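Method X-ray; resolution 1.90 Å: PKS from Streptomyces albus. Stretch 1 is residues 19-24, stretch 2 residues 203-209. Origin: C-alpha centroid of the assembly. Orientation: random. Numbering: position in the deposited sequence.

Stretch 1 (19-24) RDSDIA
Stretch 2 203-209: ACLSLLS

The contact between residues 19-24 and 203-209 is a small, mainly apolar van der Waals packing of a turn and the start of a strand against one face of a helix, centred on Ile23 and without a hydrogen bond or salt bridge between the two stretches. The segments belong to one chain, at least 181 residues apart in sequence where they touch, and together they bury 232 Å².

Stretch 1 opens with a type I beta turn from Arg19 to Asp22. Asp20 (phi/psi -54/-38°) and Ser21 (-90/-5°) occupy its corners, and Asp22 N donates to Arg19 O at 3.2 Å. The side chain of Asp22 (chi1 -75°, m) reinforces the turn: its OD2 accepts a weak hydrogen bond from Arg19 N at 3.5 Å, and its OD1 lies 3.4 Å from Arg19 NH1 in a salt bridge that is purely electrostatic, because the oxygen sits well out of the guanidinium plane. Arg19 reaches this position with chi1 to chi3 in m, t and p. Asp22 itself (-67/136°) is already extended, and the strand begins at Ile23 (-113/124°) and Ala24 (-80/139°). The CA-to-CB bond of Asp22 points away from the helix and that of Ile23 toward it, so the charged pair is kept off the apolar contact.

Stretch 2 is helical throughout, the continuation of a helix that begins earlier, with phi near -60° and psi near -45° through Leu207, then -76/-26° at Leu208 and -83/-17° at Ser209. Leu207 N to Ala203 O, Leu208 N to Cys204 O and Ser209 N to Leu205 O are each 2.9 Å. Ser209 (chi1 m) also turns its hydroxyl back along the helix, OG donating to Leu205 O at 2.8 Å.

The chains run in opposing senses across the contact: Ser21 CA lies 6.6 Å from Leu208 CA, and Ile23 CA 7.1 Å from Cys204 CA. The helical spacing of Cys204, Leu207 and Leu208 gathers their side chains on the face that meets Ile23. Buried and beta-branched, Ile23 suits both its extended backbone and its apolar surroundings. With chi1 and chi2 both m, it places CG1 3.9 Å from Cys204 SG, CG2 4.1 Å from Leu207 CD1, and CD1 3.7 Å from Leu208 CD2. Cys204 (chi1 m) points sideways, its compact, polarizable sulfur filling space beside the isoleucine. Leu207 and Leu208 both point toward stretch 1 in the mt rotamer.

Leu208 extends the contact to the turn. Its CD2 approaches Ser21 CA at 3.8 Å and Asp20 O at 4.2 Å, while CD1 lies 4.2 Å from Ser21 CB. Ser21 (chi1 p) has its CA-to-CB bond directed sideways, and its CA and CB meet the leucine methyls at this partly exposed margin. Leu205 points away from stretch 1 and takes no part in the packing.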

# COMPACT_ATOMS: atom_id res chain seq x y z
N ARG A 19 17.26 13.76 13.38
CA ARG A 19 16.49 14.41 12.32
C ARG A 19 15.01 14.12 12.49
O ARG A 19 14.64 13.05 12.97
CB ARG A 19 16.95 13.93 10.95
CG ARG A 19 18.45 13.96 10.73
CD ARG A 19 18.81 13.10 9.54
NE ARG A 19 18.06 13.49 8.35
CZ ARG A 19 17.90 12.72 7.28
NH1 ARG A 19 18.43 11.50 7.25
NH2 ARG A 19 17.19 13.16 6.25
N ASP A 20 14.18 15.07 12.10
CA ASP A 20 12.73 14.93 12.21
C ASP A 20 12.22 13.65 11.54
O ASP A 20 11.31 12.99 12.04
CB ASP A 20 12.03 16.14 11.59
CG ASP A 20 12.04 17.35 12.50
OD1 ASP A 20 12.83 17.36 13.47
OD2 ASP A 20 11.27 18.30 12.23
N SER A 21 12.83 13.31 10.41
CA SER A 21 12.34 12.20 9.59
C SER A 21 12.96 10.85 9.93
O SER A 21 12.56 9.84 9.36
CB SER A 21 12.61 12.52 8.11
OG SER A 21 14.01 12.62 7.88
N ASP A 22 13.92 10.80 10.85
CA ASP A 22 14.53 9.53 11.21
C ASP A 22 13.50 8.65 11.91
O ASP A 22 12.76 9.12 12.77
CB ASP A 22 15.75 9.73 12.12
CG ASP A 22 16.98 10.24 11.37
OD1 ASP A 22 16.98 10.25 10.12
OD2 ASP A 22 17.95 10.64 12.05
N ILE A 23 13.46 7.37 11.53
CA ILE A 23 12.53 6.40 12.10
C ILE A 23 13.27 5.35 12.92
O ILE A 23 14.15 4.66 12.40
CB ILE A 23 11.72 5.67 11.01
CG1 ILE A 23 10.92 6.63 10.12
CG2 ILE A 23 10.78 4.65 11.63
CD1 ILE A 23 9.91 7.46 10.83
N ALA A 24 12.90 5.20 14.19
CA ALA A 24 13.47 4.13 15.01
C ALA A 24 12.81 2.78 14.74
O ALA A 24 11.59 2.70 14.57
CB ALA A 24 13.33 4.47 16.47
N ALA A 203 4.98 2.32 5.58
CA ALA A 203 4.88 2.53 7.03
C ALA A 203 5.59 3.83 7.44
O ALA A 203 5.05 4.64 8.20
CB ALA A 203 5.46 1.37 7.77
N CYS A 204 6.80 4.04 6.92
CA CYS A 204 7.52 5.28 7.20
C CYS A 204 6.77 6.50 6.66
O CYS A 204 6.67 7.52 7.34
CB CYS A 204 8.93 5.22 6.62
SG CYS A 204 10.01 4.00 7.43
N LEU A 205 6.24 6.41 5.44
CA LEU A 205 5.46 7.53 4.88
C LEU A 205 4.24 7.84 5.77
O LEU A 205 3.95 9.01 6.07
CB LEU A 205 4.97 7.20 3.47
CG LEU A 205 5.52 8.04 2.33
CD1 LEU A 205 7.05 8.03 2.31
CD2 LEU A 205 4.96 7.53 1.02
N SER A 206 3.55 6.79 6.19
CA SER A 206 2.41 6.96 7.10
C SER A 206 2.80 7.65 8.39
O SER A 206 2.12 8.57 8.83
CB SER A 206 1.79 5.61 7.44
OG SER A 206 0.62 5.40 6.71
N LEU A 207 3.90 7.18 8.99
CA LEU A 207 4.40 7.74 10.25
C LEU A 207 4.76 9.20 10.10
O LEU A 207 4.47 10.00 10.98
CB LEU A 207 5.64 6.99 10.74
CG LEU A 207 5.40 5.66 11.46
CD1 LEU A 207 6.72 4.93 11.64
CD2 LEU A 207 4.77 5.90 12.81
N LEU A 208 5.41 9.53 9.00
CA LEU A 208 5.88 10.89 8.83
C LEU A 208 4.71 11.82 8.47
O LEU A 208 4.76 13.01 8.76
CB LEU A 208 6.98 10.92 7.78
CG LEU A 208 8.27 10.19 8.20
CD1 LEU A 208 9.30 10.23 7.09
CD2 LEU A 208 8.85 10.76 9.49
N SER A 209 3.65 11.28 7.88
CA SER A 209 2.46 12.06 7.53
C SER A 209 1.51 12.22 8.71
O SER A 209 0.61 13.05 8.67
CB SER A 209 1.69 11.40 6.38
OG SER A 209 2.51 11.26 5.23